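L-fuculose phosphate aldolase (Streptococcus pneumoniae, PDB 4C24) is a tetrameric, zinc-binding member of the class II aldolase and adducin N-terminal domain family, with an AraD-like alpha/beta fold. Local coordinates at residues Q11-Y16 and L42-P47; V21-T26 and N171-V176. All blocks are in the same frame, centred on the assembly; numbering follows the deposited sequence. Where two conformers were deposited one is given.

Interaction 1 (Q11-Y16 and L42-P47)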
# COMPACT_ATOMS: atom_id res chain seq x y z
N GLN A 11 -24.07 -0.91 18.09
CA GLN A 11 -23.09 0.14 17.89
C GLN A 11 -21.72 -0.45 17.63
O GLN A 11 -20.95 0.10 16.82
CB GLN A 11 -23.00 1.04 19.12
CG GLN A 11 -24.24 1.86 19.38
CD GLN A 11 -24.19 2.49 20.76
OE1 GLN A 11 -24.02 1.79 21.76
NE2 GLN A 11 -24.32 3.80 20.82
N GLU A 12 -21.42 -1.54 18.34
CA GLU A 12 -20.13 -2.21 18.20
C GLU A 12 -19.98 -2.82 16.81
O GLU A 12 -18.90 -2.70 16.21
CB GLU A 12 -19.87 -3.22 19.31
CG GLU A 12 -18.41 -3.66 19.37
CD GLU A 12 -18.11 -4.64 20.50
OE1 GLU A 12 -18.87 -5.62 20.68
OE2 GLU A 12 -17.10 -4.42 21.20
N LEU A 13 -21.03 -3.43 16.27
CA LEU A 13 -20.97 -3.91 14.88
C LEU A 13 -20.63 -2.80 13.91
O LEU A 13 -19.82 -2.96 13.02
CB LEU A 13 -22.29 -4.55 14.47
CG LEU A 13 -22.57 -5.87 15.14
CD1 LEU A 13 -24.01 -6.25 14.92
CD2 LEU A 13 -21.69 -6.98 14.57
N ILE A 14 -21.24 -1.64 14.10
CA ILE A 14 -20.98 -0.48 13.27
C ILE A 14 -19.54 -0.02 13.39
O ILE A 14 -18.88 0.26 12.38
CB ILE A 14 -21.94 0.67 13.65
CG1 ILE A 14 -23.37 0.19 13.48
CG2 ILE A 14 -21.68 1.91 12.80
CD1 ILE A 14 -23.64 -0.35 12.11
N LYS A 15 -19.04 0.05 14.63
CA LYS A 15 -17.67 0.45 14.90
C LYS A 15 -16.68 -0.44 14.15
O LYS A 15 -15.82 0.07 13.43
CB LYS A 15 -17.40 0.38 16.40
CG LYS A 15 -15.99 0.74 16.83
CD LYS A 15 -15.79 0.40 18.30
CE LYS A 15 -14.32 0.24 18.67
NZ LYS A 15 -13.60 1.54 18.73
N TYR A 16 -16.83 -1.76 14.29
CA TYR A 16 -15.88 -2.69 13.65
C TYR A 16 -16.00 -2.77 12.14
O TYR A 16 -15.00 -3.00 11.48
CB TYR A 16 -15.89 -4.05 14.33
CG TYR A 16 -15.12 -3.97 15.63
CD1 TYR A 16 -13.73 -4.05 15.64
CD2 TYR A 16 -15.78 -3.72 16.84
CE1 TYR A 16 -13.01 -3.95 16.81
CE2 TYR A 16 -15.06 -3.61 18.03
CZ TYR A 16 -13.67 -3.72 18.01
OH TYR A 16 -12.94 -3.62 19.17
N LEU A 42 -29.71 -14.88 20.35
CA LEU A 42 -30.02 -14.00 19.24
C LEU A 42 -28.73 -13.64 18.55
O LEU A 42 -27.73 -13.33 19.22
CB LEU A 42 -30.67 -12.71 19.74
CG LEU A 42 -32.08 -12.88 20.32
CD1 LEU A 42 -32.54 -11.54 20.86
CD2 LEU A 42 -33.02 -13.43 19.26
N MET A 43 -28.77 -13.64 17.21
CA MET A 43 -27.68 -13.08 16.43
C MET A 43 -28.02 -11.67 15.93
O MET A 43 -29.09 -11.46 15.38
CB MET A 43 -27.35 -14.01 15.24
CG MET A 43 -26.24 -13.47 14.37
SD MET A 43 -25.82 -14.56 12.98
CE MET A 43 -27.21 -14.30 11.89
N ALA A 44 -27.10 -10.72 16.11
CA ALA A 44 -27.21 -9.43 15.47
C ALA A 44 -26.21 -9.39 14.33
O ALA A 44 -25.05 -9.74 14.52
CB ALA A 44 -26.93 -8.32 16.47
N ILE A 45 -26.66 -8.97 13.16
CA ILE A 45 -25.81 -9.02 11.97
C ILE A 45 -25.97 -7.76 11.13
O ILE A 45 -27.01 -7.12 11.14
CB ILE A 45 -26.11 -10.32 11.18
CG1 ILE A 45 -25.05 -10.51 10.09
CG2 ILE A 45 -27.52 -10.31 10.60
CD1 ILE A 45 -24.97 -11.92 9.53
N THR A 46 -24.92 -7.39 10.41
CA THR A 46 -25.01 -6.27 9.47
C THR A 46 -25.97 -6.53 8.33
O THR A 46 -26.23 -7.69 7.99
CB THR A 46 -23.61 -5.89 8.97
OG1 THR A 46 -22.97 -7.08 8.45
CG2 THR A 46 -22.78 -5.35 10.13
N PRO A 47 -26.54 -5.47 7.73
CA PRO A 47 -27.52 -5.64 6.67
C PRO A 47 -26.86 -5.85 5.32
O PRO A 47 -25.67 -5.54 5.16
CB PRO A 47 -28.24 -4.28 6.67
CG PRO A 47 -27.12 -3.35 7.00
CD PRO A 47 -26.37 -4.05 8.09

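Interaction 2 (V21-T26 and N171-V176)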
# COMPACT_ATOMS: atom_id res chain seq x y z
N VAL A 21 -12.72 -0.88 7.11
CA VAL A 21 -12.41 0.02 5.99
C VAL A 21 -11.28 0.98 6.37
O VAL A 21 -10.39 1.26 5.58
CB VAL A 21 -13.65 0.83 5.54
CG1 VAL A 21 -13.34 1.66 4.29
CG2 VAL A 21 -14.85 -0.07 5.31
N GLU A 22 -11.32 1.50 7.60
CA GLU A 22 -10.34 2.51 8.03
C GLU A 22 -8.92 1.94 7.96
O GLU A 22 -7.98 2.64 7.55
CB GLU A 22 -10.66 2.97 9.46
CG GLU A 22 -11.97 3.76 9.58
CD GLU A 22 -12.48 3.95 11.01
OE1 GLU A 22 -11.99 3.31 11.97
OE2 GLU A 22 -13.43 4.76 11.19
N THR A 23 -8.77 0.67 8.32
CA THR A 23 -7.46 0.02 8.31
C THR A 23 -7.14 -0.63 6.96
O THR A 23 -6.10 -1.26 6.81
CB THR A 23 -7.32 -1.05 9.41
OG1 THR A 23 -8.26 -2.09 9.17
CG2 THR A 23 -7.54 -0.46 10.80
N ASP A 24 -8.02 -0.43 6.00
CA ASP A 24 -7.86 -0.95 4.64
C ASP A 24 -7.76 -2.47 4.55
O ASP A 24 -7.17 -3.02 3.61
CB ASP A 24 -6.66 -0.31 3.92
CG ASP A 24 -6.80 -0.35 2.41
OD1 ASP A 24 -7.95 -0.28 1.90
OD2 ASP A 24 -5.76 -0.46 1.73
N LEU A 25 -8.36 -3.16 5.50
CA LEU A 25 -8.51 -4.61 5.35
C LEU A 25 -9.47 -4.95 4.22
O LEU A 25 -9.24 -5.90 3.46
CB LEU A 25 -8.97 -5.26 6.65
CG LEU A 25 -7.85 -5.57 7.64
CD1 LEU A 25 -8.46 -5.87 9.01
CD2 LEU A 25 -6.98 -6.74 7.14
N THR A 26 -10.54 -4.18 4.09
CA THR A 26 -11.49 -4.38 2.99
C THR A 26 -12.16 -3.06 2.65
O THR A 26 -12.10 -2.12 3.44
CB THR A 26 -12.52 -5.49 3.33
OG1 THR A 26 -13.45 -5.65 2.24
CG2 THR A 26 -13.28 -5.17 4.59
N ASN A 171 -11.54 -9.28 19.33
CA ASN A 171 -10.71 -10.45 19.07
C ASN A 171 -10.94 -10.99 17.66
O ASN A 171 -9.98 -11.36 16.98
CB ASN A 171 -10.91 -11.56 20.11
CG ASN A 171 -10.51 -11.15 21.52
OD1 ASN A 171 -10.02 -10.05 21.75
ND2 ASN A 171 -10.73 -12.04 22.46
N ALA A 172 -12.20 -11.02 17.21
CA ALA A 172 -12.48 -11.44 15.82
C ALA A 172 -11.75 -10.52 14.82
O ALA A 172 -11.15 -10.99 13.85
CB ALA A 172 -13.97 -11.47 15.53
N PHE A 173 -11.79 -9.21 15.06
CA PHE A 173 -11.10 -8.26 14.21
C PHE A 173 -9.60 -8.53 14.22
O PHE A 173 -8.94 -8.52 13.16
CB PHE A 173 -11.42 -6.81 14.67
CG PHE A 173 -10.73 -5.75 13.87
CD1 PHE A 173 -9.44 -5.34 14.23
CD2 PHE A 173 -11.31 -5.21 12.73
CE1 PHE A 173 -8.76 -4.40 13.47
CE2 PHE A 173 -10.63 -4.27 11.96
CZ PHE A 173 -9.36 -3.86 12.34
N ASN A 174 -9.04 -8.82 15.40
CA ASN A 174 -7.61 -9.07 15.54
C ASN A 174 -7.22 -10.31 14.75
O ASN A 174 -6.16 -10.34 14.15
CB ASN A 174 -7.21 -9.28 16.99
CG ASN A 174 -5.72 -9.51 17.14
OD1 ASN A 174 -4.91 -8.60 16.92
ND2 ASN A 174 -5.34 -10.73 17.49
N ILE A 175 -8.09 -11.31 14.79
CA ILE A 175 -7.83 -12.54 13.99
C ILE A 175 -7.82 -12.23 12.49
O ILE A 175 -6.93 -12.69 11.77
CB ILE A 175 -8.82 -13.67 14.32
CG1 ILE A 175 -8.60 -14.10 15.78
CG2 ILE A 175 -8.64 -14.86 13.34
CD1 ILE A 175 -9.63 -15.05 16.33
N VAL A 176 -8.78 -11.44 12.01
CA VAL A 176 -8.80 -11.10 10.59
C VAL A 176 -7.50 -10.38 10.23
O VAL A 176 -6.82 -10.69 9.26
CB VAL A 176 -10.03 -10.23 10.18
CG1 VAL A 176 -9.87 -9.73 8.74
CG2 VAL A 176 -11.33 -11.02 10.31

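Interaction 1 (Q11-Y16 and L42-P47)
Leu-13 of helix 7-22 reaches across to strand 42-45 and carries almost all of this contact. Leu-13 CB, pointing at the strand, comes within 4.4 Å of Thr-46 CG2. CG sits beside the backbone N, anti to the carbonyl carbon (chi1 -70°), and with chi2 167° CD1 is the branch that reaches Ala-44. That methyl meets strand 42-45 at three atoms. Leu-13 CD1 is 3.7 Å from Ala-44 O, 3.9 Å from Ala-44 CB, and 4.2 Å from Ile-45 N. The other branch lies a little farther off, with Leu-13 CD2 4.3 Å from Ala-44 O. No hydrogen bond crosses the contact; it is apolar packing against a methyl and a peptide group. The leucine comes close to the strand backbone here, probably helped by the short side chain of Ala-44.

Thr-46 turns its methyl to the helix, while its hydroxyl OG1 is hydrogen-bonded to the backbone N of Leu-33 on the next strand. Leu-13 also packs on Leu-33 and, beside the sheet, on Leu-169 of helix 169-192. Ile-45 points away from helix 7-22 and meets Trp-80 and His-83 of helix 80-89. Strand 42-45 is thus covered by a helix on each face. The Thr-46 side chain lies about 5 Å from a bound sulfate, which probably comes from the crystallisation liquor. This layering, helix, mixed sheet, helix, belongs to the AraD-like fold of the class II aldolase and adducin family.

Interaction 2 (V21-T26 and N171-V176)
Phe-173 of helix 169-192 points the CZ end of its ring into the turn that follows helix 7-22. Two side chains of the turn receive it. Thr-23 comes from the opposite direction and places OG1 at the ring edge, near the ring plane, 3.8 Å from Phe-173 CZ. Leu-25 approaches the ring at a slant. Leu-25 CD1 is 4.0 Å from both Phe-173 CZ and Phe-173 CE2. The same methyl also meets the next turn of the helix, with Leu-25 CD1 4.1 Å from Val-176 CG1. One leucine methyl therefore fits between a ring and a valine branch.

The phenylalanine is extended from its helix, with CG anti to the backbone N (chi1 179°), which carries the ring across to the turn. The turn is a Schellman motif. Asp-24 has a positive phi of 61°, and Asp-24 N is hydrogen-bonded to Val-21 O at 2.9 Å. This ends the helix and turns the chain aside, with Thr-23 and Leu-25 both toward helix 169-192. As in the AraD-like fold, the two helices pack side by side over the sheet, resting on strands 32-37 and 95-99 through Leu-33 and Ile-97.

The Thr-23 hydroxyl is hydrogen-bonded to Lys-19 O, one helical turn back, which fixes the rotation of the side chain. Lys-19 and Leu-20 also touch Phe-173, and Leu-20 touches Leu-25. Ile-97 touches both Phe-173 and Val-176, and Ala-164 of strand 161-166 touches Val-176.

Overall arrangement
Interactions 1 and 2 share helix 7-22. The segment 11-16 lies within it, and 21-26 runs from its last turn into the loop. Their centres are about 14 Å apart. They touch directly where Tyr-16 CD1 packs on Phe-173 CB at 3.7 Å. One helix is thus held against strand 42-45 in the first contact and against helix 169-192 in the second. The zinc site involves Gly-30, His-98, His-100 and His-160. The Thr-46 side chain of interaction 1 is about 10 Å from a zinc ion, and the Val-176 side chain of interaction 2 is about 12 Å from one. Neither contact supplies a metal ligand.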